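PDB 1EWQ: DNA mismatch repair protein MutS from Thermus aquaticus, which takes part in DNA mismatch repair, binding mismatched duplexes and hydrolysing ATP weakly. Local coordinates for residues C[27-40]-C[85-97]. Sequence-based numbering, arbitrary orientation.
Sequences YPDYLLLFQVGDFY and LLKMGFRLAVADQ. With nucleotides of chain A; nucleotides of chain B.
Leu31, Leu33 and Gln35 trade backbone hydrogen bonds with Arg91, Ala93 and Ala95, from Leu31 N to Arg91 O (2.8 Å) through to Gln35 N on Ala95 O, zipping strands 31-36 and 92-97 together in parallel. Side-chain polar contacts finish both ends. Arg91 NH1 reaches Asp29 O in the carbonyl plane, on a lone pair, while its NE bonds to Ser203. At the far end Gln97 OE1 takes Gly37 N at 3.0 Å, the donor above the amide carbonyl plane; Gln97 NE2 holds a DNA phosphate. Asp96 OD1 lies at the edge of the Tyr40 ring, its modelled 2.3 Å to Tyr40 OH doubtfully short. These are neighbouring inner strands of the mixed sheet of MutS domain I, whose turn at Gly37-Asp38 carries Phe39 to the heteroduplex, the Phe of the mismatch-reading Phe-X-Glu motif. Its ring lies over the base of DT13 of chain A, CE2 3.4 Å from C6, and its edge meets DG14 of chain A; with an alanine here, the thymine is likely to be left without aromatic cover on that side. Apolar packing covers both faces. Arg91 CD sits over one face of the Tyr30 ring, 4.2 Å from its centroid, a CH-pi contact set by chi1 -73° and a chain extended beyond CG. Tyr30 CB packs on Ala93 CB, and on the other face Leu31 CD2 touches Phe90 CD2 at 3.8 Å.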
ATOM      1  N   TYR C  27      12.237 -16.992 -21.730  1.00 49.92           N
ATOM      2  CA  TYR C  27      11.069 -16.500 -20.995  1.00 48.94           C
ATOM      3  C   TYR C  27      11.165 -14.998 -20.712  1.00 48.36           C
ATOM      4  O   TYR C  27      11.247 -14.568 -19.563  1.00 48.26           O
ATOM      5  CB  TYR C  27      10.905 -17.269 -19.684  1.00 48.44           C
ATOM      6  CG  TYR C  27      10.792 -18.763 -19.876  1.00 47.93           C
ATOM      7  CD1 TYR C  27      11.930 -19.565 -19.946  1.00 47.61           C
ATOM      8  CD2 TYR C  27       9.545 -19.375 -20.005  1.00 47.56           C
ATOM      9  CE1 TYR C  27      11.827 -20.937 -20.138  1.00 47.26           C
ATOM     10  CE2 TYR C  27       9.431 -20.742 -20.199  1.00 47.19           C
ATOM     11  CZ  TYR C  27      10.574 -21.518 -20.264  1.00 47.19           C
ATOM     12  OH  TYR C  27      10.463 -22.876 -20.450  1.00 46.89           O
ATOM     13  N   PRO C  28      11.135 -14.184 -21.775  1.00 47.92           N
ATOM     14  CA  PRO C  28      11.213 -12.720 -21.798  1.00 47.50           C
ATOM     15  C   PRO C  28      10.364 -11.956 -20.786  1.00 47.21           C
ATOM     16  O   PRO C  28      10.770 -10.898 -20.308  1.00 47.38           O
ATOM     17  CB  PRO C  28      10.811 -12.387 -23.231  1.00 47.45           C
ATOM     18  CG  PRO C  28      11.360 -13.541 -23.992  1.00 47.51           C
ATOM     19  CD  PRO C  28      10.953 -14.708 -23.142  1.00 47.68           C
ATOM     20  N   ASP C  29       9.184 -12.475 -20.464  1.00 46.70           N
ATOM     21  CA  ASP C  29       8.305 -11.779 -19.531  1.00 45.95           C
ATOM     22  C   ASP C  29       8.291 -12.353 -18.122  1.00 45.22           C
ATOM     23  O   ASP C  29       7.373 -12.085 -17.344  1.00 44.83           O
ATOM     24  CB  ASP C  29       6.885 -11.749 -20.088  1.00 46.30           C
ATOM     25  CG  ASP C  29       6.826 -11.153 -21.485  1.00 46.88           C
ATOM     26  OD1 ASP C  29       7.282  -9.997 -21.664  1.00 46.44           O
ATOM     27  OD2 ASP C  29       6.322 -11.847 -22.401  1.00 47.13           O
ATOM     28  N   TYR C  30       9.312 -13.137 -17.798  1.00 44.14           N
ATOM     29  CA  TYR C  30       9.416 -13.732 -16.472  1.00 43.40           C
ATOM     30  C   TYR C  30      10.749 -13.356 -15.856  1.00 42.91           C
ATOM     31  O   TYR C  30      11.712 -13.074 -16.575  1.00 42.94           O
ATOM     32  CB  TYR C  30       9.350 -15.263 -16.543  1.00 43.01           C
ATOM     33  CG  TYR C  30       8.060 -15.825 -17.084  1.00 42.72           C
ATOM     34  CD1 TYR C  30       7.711 -15.668 -18.425  1.00 42.84           C
ATOM     35  CD2 TYR C  30       7.181 -16.513 -16.252  1.00 42.65           C
ATOM     36  CE1 TYR C  30       6.521 -16.182 -18.919  1.00 42.60           C
ATOM     37  CE2 TYR C  30       5.990 -17.028 -16.737  1.00 42.52           C
ATOM     38  CZ  TYR C  30       5.668 -16.857 -18.067  1.00 42.58           C
ATOM     39  OH  TYR C  30       4.486 -17.356 -18.543  1.00 43.00           O
ATOM     40  N   LEU C  31      10.804 -13.330 -14.529  1.00 42.43           N
ATOM     41  CA  LEU C  31      12.057 -13.052 -13.853  1.00 41.88           C
ATOM     42  C   LEU C  31      12.596 -14.446 -13.605  1.00 41.65           C
ATOM     43  O   LEU C  31      11.994 -15.231 -12.870  1.00 41.39           O
ATOM     44  CB  LEU C  31      11.846 -12.327 -12.524  1.00 41.65           C
ATOM     45  CG  LEU C  31      13.160 -12.020 -11.797  1.00 41.56           C
ATOM     46  CD1 LEU C  31      14.070 -11.213 -12.716  1.00 41.39           C
ATOM     47  CD2 LEU C  31      12.890 -11.257 -10.516  1.00 41.11           C
ATOM     48  N   LEU C  32      13.720 -14.757 -14.241  1.00 41.42           N
ATOM     49  CA  LEU C  32      14.325 -16.072 -14.114  1.00 41.19           C
ATOM     50  C   LEU C  32      15.204 -16.223 -12.878  1.00 41.20           C
ATOM     51  O   LEU C  32      16.106 -15.415 -12.637  1.00 41.27           O
ATOM     52  CB  LEU C  32      15.134 -16.381 -15.376  1.00 41.26           C
ATOM     53  CG  LEU C  32      15.601 -17.827 -15.560  1.00 41.27           C
ATOM     54  CD1 LEU C  32      15.525 -18.191 -17.027  1.00 41.10           C
ATOM     55  CD2 LEU C  32      17.005 -17.999 -15.017  1.00 40.98           C
ATOM     56  N   LEU C  33      14.913 -17.256 -12.092  1.00 40.98           N
ATOM     57  CA  LEU C  33      15.661 -17.568 -10.881  1.00 40.99           C
ATOM     58  C   LEU C  33      16.492 -18.786 -11.241  1.00 41.17           C
ATOM     59  O   LEU C  33      15.981 -19.902 -11.336  1.00 41.15           O
ATOM     60  CB  LEU C  33      14.706 -17.868  -9.723  1.00 40.77           C
ATOM     61  CG  LEU C  33      13.834 -16.661  -9.339  1.00 40.97           C
ATOM     62  CD1 LEU C  33      12.887 -17.028  -8.208  1.00 41.00           C
ATOM     63  CD2 LEU C  33      14.722 -15.497  -8.921  1.00 40.75           C
ATOM     64  N   PHE C  34      17.779 -18.539 -11.459  1.00 41.25           N
ATOM     65  CA  PHE C  34      18.740 -19.552 -11.882  1.00 41.26           C
ATOM     66  C   PHE C  34      19.430 -20.233 -10.707  1.00 41.20           C
ATOM     67  O   PHE C  34      20.271 -19.631 -10.028  1.00 41.31           O
ATOM     68  CB  PHE C  34      19.775 -18.873 -12.782  1.00 41.66           C
ATOM     69  CG  PHE C  34      20.618 -19.816 -13.584  1.00 41.99           C
ATOM     70  CD1 PHE C  34      20.029 -20.731 -14.457  1.00 42.30           C
ATOM     71  CD2 PHE C  34      22.007 -19.741 -13.524  1.00 42.23           C
ATOM     72  CE1 PHE C  34      20.815 -21.555 -15.262  1.00 42.44           C
ATOM     73  CE2 PHE C  34      22.804 -20.556 -14.323  1.00 42.55           C
ATOM     74  CZ  PHE C  34      22.207 -21.468 -15.197  1.00 42.54           C
ATOM     75  N   GLN C  35      19.077 -21.495 -10.477  1.00 40.74           N
ATOM     76  CA  GLN C  35      19.649 -22.280  -9.387  1.00 40.34           C
ATOM     77  C   GLN C  35      21.127 -22.638  -9.581  1.00 39.96           C
ATOM     78  O   GLN C  35      21.519 -23.172 -10.620  1.00 39.59           O
ATOM     79  CB  GLN C  35      18.829 -23.559  -9.212  1.00 40.90           C
ATOM     80  CG  GLN C  35      19.600 -24.801  -8.761  1.00 41.73           C
ATOM     81  CD  GLN C  35      19.863 -24.841  -7.282  1.00 42.18           C
ATOM     82  OE1 GLN C  35      19.802 -25.904  -6.654  1.00 42.40           O
ATOM     83  NE2 GLN C  35      20.176 -23.685  -6.705  1.00 42.98           N
ATOM     84  N   VAL C  36      21.938 -22.329  -8.574  1.00 39.30           N
ATOM     85  CA  VAL C  36      23.369 -22.637  -8.593  1.00 38.71           C
ATOM     86  C   VAL C  36      23.701 -23.018  -7.157  1.00 38.12           C
ATOM     87  O   VAL C  36      23.945 -22.151  -6.326  1.00 37.95           O
ATOM     88  CB  VAL C  36      24.242 -21.415  -8.990  1.00 38.60           C
ATOM     89  CG1 VAL C  36      25.692 -21.848  -9.169  1.00 38.68           C
ATOM     90  CG2 VAL C  36      23.730 -20.784 -10.261  1.00 38.83           C
ATOM     91  N   GLY C  37      23.699 -24.312  -6.865  1.00 37.81           N
ATOM     92  CA  GLY C  37      23.970 -24.741  -5.505  1.00 37.77           C
ATOM     93  C   GLY C  37      22.758 -24.474  -4.626  1.00 37.70           C
ATOM     94  O   GLY C  37      21.629 -24.787  -5.008  1.00 37.46           O
ATOM     95  N   ASP C  38      22.975 -23.885  -3.454  1.00 37.66           N
ATOM     96  CA  ASP C  38      21.868 -23.593  -2.544  1.00 37.65           C
ATOM     97  C   ASP C  38      21.311 -22.178  -2.684  1.00 37.34           C
ATOM     98  O   ASP C  38      20.741 -21.631  -1.739  1.00 37.28           O
ATOM     99  CB  ASP C  38      22.300 -23.829  -1.102  1.00 38.18           C
ATOM    100  CG  ASP C  38      22.724 -25.257  -0.855  1.00 39.01           C
ATOM    101  OD1 ASP C  38      21.935 -26.181  -1.153  1.00 39.62           O
ATOM    102  OD2 ASP C  38      23.849 -25.455  -0.364  1.00 39.53           O
ATOM    103  N   PHE C  39      21.481 -21.588  -3.863  1.00 36.90           N
ATOM    104  CA  PHE C  39      20.979 -20.248  -4.124  1.00 36.67           C
ATOM    105  C   PHE C  39      20.339 -20.126  -5.505  1.00 36.61           C
ATOM    106  O   PHE C  39      20.762 -20.787  -6.452  1.00 36.44           O
ATOM    107  CB  PHE C  39      22.109 -19.210  -4.036  1.00 36.65           C
ATOM    108  CG  PHE C  39      22.570 -18.913  -2.639  1.00 36.57           C
ATOM    109  CD1 PHE C  39      23.393 -19.801  -1.958  1.00 36.33           C
ATOM    110  CD2 PHE C  39      22.180 -17.734  -2.002  1.00 36.69           C
ATOM    111  CE1 PHE C  39      23.824 -19.526  -0.665  1.00 36.27           C
ATOM    112  CE2 PHE C  39      22.606 -17.449  -0.703  1.00 36.71           C
ATOM    113  CZ  PHE C  39      23.431 -18.349  -0.035  1.00 36.47           C
ATOM    114  N   TYR C  40      19.312 -19.286  -5.599  1.00 36.52           N
ATOM    115  CA  TYR C  40      18.640 -18.989  -6.862  1.00 36.84           C
ATOM    116  C   TYR C  40      19.233 -17.630  -7.192  1.00 37.34           C
ATOM    117  O   TYR C  40      18.976 -16.649  -6.491  1.00 37.13           O
ATOM    118  CB  TYR C  40      17.130 -18.839  -6.677  1.00 36.49           C
ATOM    119  CG  TYR C  40      16.372 -20.128  -6.779  1.00 36.03           C
ATOM    120  CD1 TYR C  40      15.612 -20.595  -5.709  1.00 36.00           C
ATOM    121  CD2 TYR C  40      16.405 -20.884  -7.950  1.00 36.21           C
ATOM    122  CE1 TYR C  40      14.898 -21.789  -5.802  1.00 35.86           C
ATOM    123  CE2 TYR C  40      15.697 -22.077  -8.058  1.00 36.04           C
ATOM    124  CZ  TYR C  40      14.943 -22.522  -6.978  1.00 35.92           C
ATOM    125  OH  TYR C  40      14.224 -23.687  -7.085  1.00 35.78           O
ATOM    126  N   LEU C  85       7.861 -11.524  -4.341  1.00 40.72           N
ATOM    127  CA  LEU C  85       8.013 -11.143  -5.736  1.00 40.78           C
ATOM    128  C   LEU C  85       6.661 -11.139  -6.435  1.00 40.96           C
ATOM    129  O   LEU C  85       6.344 -10.222  -7.194  1.00 40.82           O
ATOM    130  CB  LEU C  85       8.960 -12.111  -6.446  1.00 40.50           C
ATOM    131  CG  LEU C  85      10.398 -12.088  -5.932  1.00 40.36           C
ATOM    132  CD1 LEU C  85      11.181 -13.245  -6.517  1.00 39.92           C
ATOM    133  CD2 LEU C  85      11.028 -10.754  -6.302  1.00 39.88           C
ATOM    134  N   LEU C  86       5.862 -12.165  -6.173  1.00 41.25           N
ATOM    135  CA  LEU C  86       4.546 -12.264  -6.790  1.00 42.03           C
ATOM    136  C   LEU C  86       3.674 -11.058  -6.485  1.00 42.81           C
ATOM    137  O   LEU C  86       3.025 -10.507  -7.375  1.00 42.86           O
ATOM    138  CB  LEU C  86       3.837 -13.535  -6.321  1.00 41.48           C
ATOM    139  CG  LEU C  86       4.332 -14.819  -6.991  1.00 41.33           C
ATOM    140  CD1 LEU C  86       3.852 -16.027  -6.227  1.00 41.08           C
ATOM    141  CD2 LEU C  86       3.841 -14.853  -8.431  1.00 41.06           C
ATOM    142  N   LYS C  87       3.670 -10.640  -5.225  1.00 43.51           N
ATOM    143  CA  LYS C  87       2.843  -9.517  -4.814  1.00 44.33           C
ATOM    144  C   LYS C  87       3.294  -8.185  -5.400  1.00 44.53           C
ATOM    145  O   LYS C  87       2.538  -7.211  -5.407  1.00 44.61           O
ATOM    146  CB  LYS C  87       2.785  -9.472  -3.287  1.00 44.79           C
ATOM    147  CG  LYS C  87       2.296 -10.803  -2.713  1.00 45.57           C
ATOM    148  CD  LYS C  87       2.077 -10.767  -1.212  1.00 46.25           C
ATOM    149  CE  LYS C  87       1.616 -12.135  -0.701  1.00 46.60           C
ATOM    150  NZ  LYS C  87       0.342 -12.597  -1.342  1.00 46.88           N
HETATM  151  N   MSE C  88       4.516  -8.146  -5.914  1.00 44.66           N
HETATM  152  CA  MSE C  88       5.022  -6.919  -6.511  1.00 45.02           C
HETATM  153  C   MSE C  88       4.707  -6.844  -8.003  1.00 44.57           C
HETATM  154  O   MSE C  88       4.944  -5.820  -8.636  1.00 44.87           O
HETATM  155  CB  MSE C  88       6.532  -6.789  -6.275  1.00 45.84           C
HETATM  156  CG  MSE C  88       6.893  -6.319  -4.869  1.00 46.92           C
HETATM  157 SE   MSE C  88       8.785  -6.408  -4.429  1.00 49.49          SE
HETATM  158  CE  MSE C  88       8.641  -7.439  -2.794  1.00 48.08           C
ATOM    159  N   GLY C  89       4.168  -7.927  -8.561  1.00 44.10           N
ATOM    160  CA  GLY C  89       3.825  -7.932  -9.974  1.00 43.12           C
ATOM    161  C   GLY C  89       4.747  -8.712 -10.896  1.00 42.66           C
ATOM    162  O   GLY C  89       4.644  -8.585 -12.116  1.00 42.32           O
ATOM    163  N   PHE C  90       5.645  -9.517 -10.333  1.00 42.08           N
ATOM    164  CA  PHE C  90       6.567 -10.318 -11.140  1.00 41.56           C
ATOM    165  C   PHE C  90       5.979 -11.676 -11.513  1.00 41.26           C
ATOM    166  O   PHE C  90       5.091 -12.189 -10.836  1.00 41.23           O
ATOM    167  CB  PHE C  90       7.865 -10.629 -10.380  1.00 41.73           C
ATOM    168  CG  PHE C  90       8.744  -9.441 -10.108  1.00 41.85           C
ATOM    169  CD1 PHE C  90       8.564  -8.671  -8.964  1.00 41.78           C
ATOM    170  CD2 PHE C  90       9.784  -9.121 -10.976  1.00 41.80           C
ATOM    171  CE1 PHE C  90       9.411  -7.602  -8.690  1.00 41.83           C
ATOM    172  CE2 PHE C  90      10.636  -8.052 -10.710  1.00 41.60           C
ATOM    173  CZ  PHE C  90      10.452  -7.293  -9.568  1.00 41.69           C
ATOM    174  N   ARG C  91       6.491 -12.249 -12.598  1.00 41.02           N
ATOM    175  CA  ARG C  91       6.125 -13.600 -13.019  1.00 40.85           C
ATOM    176  C   ARG C  91       7.470 -14.299 -12.806  1.00 40.24           C
ATOM    177  O   ARG C  91       8.508 -13.700 -13.058  1.00 40.18           O
ATOM    178  CB  ARG C  91       5.753 -13.674 -14.503  1.00 41.33           C
ATOM    179  CG  ARG C  91       4.402 -13.079 -14.893  1.00 42.27           C
ATOM    180  CD  ARG C  91       4.021 -13.563 -16.289  1.00 42.46           C
ATOM    181  NE  ARG C  91       2.980 -12.765 -16.924  1.00 43.01           N
ATOM    182  CZ  ARG C  91       3.161 -11.536 -17.399  1.00 43.32           C
ATOM    183  NH1 ARG C  91       4.351 -10.955 -17.314  1.00 43.19           N
ATOM    184  NH2 ARG C  91       2.151 -10.886 -17.967  1.00 43.13           N
ATOM    185  N   LEU C  92       7.479 -15.546 -12.351  1.00 39.83           N
ATOM    186  CA  LEU C  92       8.754 -16.210 -12.108  1.00 39.18           C
ATOM    187  C   LEU C  92       8.997 -17.507 -12.871  1.00 39.28           C
ATOM    188  O   LEU C  92       8.161 -18.407 -12.879  1.00 39.43           O
ATOM    189  CB  LEU C  92       8.912 -16.493 -10.616  1.00 38.53           C
ATOM    190  CG  LEU C  92       8.557 -15.359  -9.654  1.00 37.92           C
ATOM    191  CD1 LEU C  92       8.567 -15.889  -8.231  1.00 37.21           C
ATOM    192  CD2 LEU C  92       9.527 -14.212  -9.830  1.00 37.48           C
ATOM    193  N   ALA C  93      10.158 -17.591 -13.507  1.00 39.19           N
ATOM    194  CA  ALA C  93      10.559 -18.792 -14.230  1.00 39.16           C
ATOM    195  C   ALA C  93      11.624 -19.425 -13.341  1.00 39.21           C
ATOM    196  O   ALA C  93      12.677 -18.834 -13.104  1.00 39.16           O
ATOM    197  CB  ALA C  93      11.142 -18.434 -15.587  1.00 38.93           C
ATOM    198  N   VAL C  94      11.332 -20.616 -12.833  1.00 39.37           N
ATOM    199  CA  VAL C  94      12.238 -21.320 -11.938  1.00 39.71           C
ATOM    200  C   VAL C  94      13.099 -22.331 -12.672  1.00 40.39           C
ATOM    201  O   VAL C  94      12.599 -23.316 -13.214  1.00 40.21           O
ATOM    202  CB  VAL C  94      11.451 -22.046 -10.824  1.00 39.37           C
ATOM    203  CG1 VAL C  94      12.385 -22.909  -9.986  1.00 39.19           C
ATOM    204  CG2 VAL C  94      10.759 -21.020  -9.946  1.00 39.24           C
ATOM    205  N   ALA C  95      14.399 -22.073 -12.689  1.00 41.18           N
ATOM    206  CA  ALA C  95      15.341 -22.966 -13.336  1.00 42.37           C
ATOM    207  C   ALA C  95      16.119 -23.685 -12.245  1.00 43.33           C
ATOM    208  O   ALA C  95      16.854 -23.059 -11.482  1.00 43.26           O
ATOM    209  CB  ALA C  95      16.280 -22.180 -14.220  1.00 42.17           C
ATOM    210  N   ASP C  96      15.940 -24.999 -12.155  1.00 44.71           N
ATOM    211  CA  ASP C  96      16.640 -25.788 -11.147  1.00 46.23           C
ATOM    212  C   ASP C  96      17.693 -26.698 -11.762  1.00 47.43           C
ATOM    213  O   ASP C  96      17.816 -26.804 -12.984  1.00 47.60           O
ATOM    214  CB  ASP C  96      15.659 -26.666 -10.360  1.00 45.93           C
ATOM    215  CG  ASP C  96      14.636 -25.860  -9.586  1.00 45.83           C
ATOM    216  OD1 ASP C  96      15.029 -24.877  -8.929  1.00 45.35           O
ATOM    217  OD2 ASP C  96      13.442 -26.224  -9.623  1.00 45.93           O
ATOM    218  N   GLN C  97      18.456 -27.350 -10.892  1.00 49.00           N
ATOM    219  CA  GLN C  97      19.469 -28.295 -11.319  1.00 50.50           C
ATOM    220  C   GLN C  97      18.732 -29.627 -11.405  1.00 51.68           C
ATOM    221  O   GLN C  97      18.304 -30.182 -10.397  1.00 51.62           O
ATOM    222  CB  GLN C  97      20.610 -28.341 -10.298  1.00 50.14           C
ATOM    223  CG  GLN C  97      21.411 -27.043 -10.261  1.00 49.93           C
ATOM    224  CD  GLN C  97      22.512 -27.037  -9.221  1.00 49.78           C
ATOM    225  OE1 GLN C  97      23.364 -26.149  -9.214  1.00 49.40           O
ATOM    226  NE2 GLN C  97      22.499 -28.023  -8.332  1.00 49.73           N
TER
ATOM    227  P    DT A  13      28.545 -11.373  -0.772  1.00 42.22           P
ATOM    228  OP1  DT A  13      28.856  -9.921  -0.829  1.00 42.04           O
ATOM    229  OP2  DT A  13      29.185 -12.225   0.264  1.00 41.70           O
ATOM    230  O5'  DT A  13      26.976 -11.550  -0.659  1.00 41.70           O
ATOM    231  C5'  DT A  13      26.384 -12.589  -1.406  1.00 41.63           C
ATOM    232  C4'  DT A  13      24.942 -12.289  -1.709  1.00 40.76           C
ATOM    233  O4'  DT A  13      24.619 -13.159  -2.806  1.00 40.66           O
ATOM    234  C3'  DT A  13      24.005 -12.668  -0.567  1.00 40.54           C
ATOM    235  O3'  DT A  13      22.850 -11.822  -0.532  1.00 40.16           O
ATOM    236  C2'  DT A  13      23.671 -14.123  -0.849  1.00 40.47           C
ATOM    237  C1'  DT A  13      23.890 -14.286  -2.354  1.00 40.68           C
ATOM    238  N1   DT A  13      24.664 -15.489  -2.736  1.00 40.12           N
ATOM    239  C2   DT A  13      24.505 -15.975  -4.013  1.00 39.89           C
ATOM    240  O2   DT A  13      23.789 -15.444  -4.845  1.00 40.16           O
ATOM    241  N3   DT A  13      25.222 -17.112  -4.285  1.00 39.48           N
ATOM    242  C4   DT A  13      26.067 -17.790  -3.433  1.00 39.44           C
ATOM    243  O4   DT A  13      26.617 -18.816  -3.812  1.00 39.19           O
ATOM    244  C5   DT A  13      26.216 -17.209  -2.120  1.00 39.63           C
ATOM    245  C7   DT A  13      27.146 -17.853  -1.141  1.00 39.78           C
ATOM    246  C6   DT A  13      25.511 -16.105  -1.838  1.00 40.07           C
TER
ATOM    247  P    DC B  12      27.881 -28.165   0.693  1.00 44.26           P
ATOM    248  OP1  DC B  12      26.664 -28.847   1.184  1.00 44.20           O
ATOM    249  OP2  DC B  12      29.188 -28.878   0.716  1.00 44.28           O
ATOM    250  O5'  DC B  12      27.580 -27.670  -0.789  1.00 44.21           O
ATOM    251  C5'  DC B  12      26.296 -27.146  -1.113  1.00 44.42           C
ATOM    252  C4'  DC B  12      26.266 -26.653  -2.538  1.00 44.44           C
ATOM    253  O4'  DC B  12      27.101 -25.481  -2.675  1.00 44.39           O
ATOM    254  C3'  DC B  12      26.742 -27.647  -3.592  1.00 44.87           C
ATOM    255  O3'  DC B  12      25.897 -27.515  -4.736  1.00 45.69           O
ATOM    256  C2'  DC B  12      28.165 -27.196  -3.887  1.00 44.60           C
ATOM    257  C1'  DC B  12      28.110 -25.687  -3.654  1.00 43.97           C
ATOM    258  N1   DC B  12      29.347 -25.091  -3.119  1.00 43.30           N
ATOM    259  C2   DC B  12      29.674 -23.770  -3.466  1.00 43.00           C
ATOM    260  O2   DC B  12      28.967 -23.169  -4.284  1.00 43.18           O
ATOM    261  N3   DC B  12      30.758 -23.187  -2.904  1.00 42.57           N
ATOM    262  C4   DC B  12      31.517 -23.874  -2.051  1.00 42.55           C
ATOM    263  N4   DC B  12      32.564 -23.250  -1.511  1.00 42.25           N
ATOM    264  C5   DC B  12      31.235 -25.233  -1.713  1.00 42.67           C
ATOM    265  C6   DC B  12      30.150 -25.798  -2.266  1.00 43.08           C
TER
ATOM    266  P    DG A  14      22.412 -11.137   0.859  1.00 39.97           P
ATOM    267  OP1  DG A  14      21.316 -10.173   0.574  1.00 40.33           O
ATOM    268  OP2  DG A  14      23.628 -10.677   1.574  1.00 39.70           O
ATOM    269  O5'  DG A  14      21.807 -12.340   1.702  1.00 40.03           O
ATOM    270  C5'  DG A  14      20.734 -13.118   1.200  1.00 40.13           C
ATOM    271  C4'  DG A  14      20.508 -14.306   2.102  1.00 40.33           C
ATOM    272  O4'  DG A  14      21.612 -15.232   1.961  1.00 40.63           O
ATOM    273  C3'  DG A  14      20.435 -13.955   3.586  1.00 40.36           C
ATOM    274  O3'  DG A  14      19.444 -14.770   4.213  1.00 40.40           O
ATOM    275  C2'  DG A  14      21.833 -14.267   4.098  1.00 40.29           C
ATOM    276  C1'  DG A  14      22.287 -15.413   3.201  1.00 40.34           C
ATOM    277  N9   DG A  14      23.723 -15.420   2.920  1.00 39.88           N
ATOM    278  C8   DG A  14      24.494 -14.332   2.586  1.00 39.97           C
ATOM    279  N7   DG A  14      25.744 -14.638   2.363  1.00 39.82           N
ATOM    280  C5   DG A  14      25.807 -16.010   2.568  1.00 39.38           C
ATOM    281  C6   DG A  14      26.907 -16.905   2.461  1.00 39.20           C
ATOM    282  O6   DG A  14      28.080 -16.655   2.159  1.00 38.76           O
ATOM    283  N1   DG A  14      26.530 -18.214   2.742  1.00 39.26           N
ATOM    284  C2   DG A  14      25.260 -18.616   3.074  1.00 39.19           C
ATOM    285  N2   DG A  14      25.093 -19.931   3.276  1.00 38.84           N
ATOM    286  N3   DG A  14      24.229 -17.791   3.189  1.00 39.26           N
ATOM    287  C4   DG A  14      24.572 -16.510   2.918  1.00 39.44           C
TER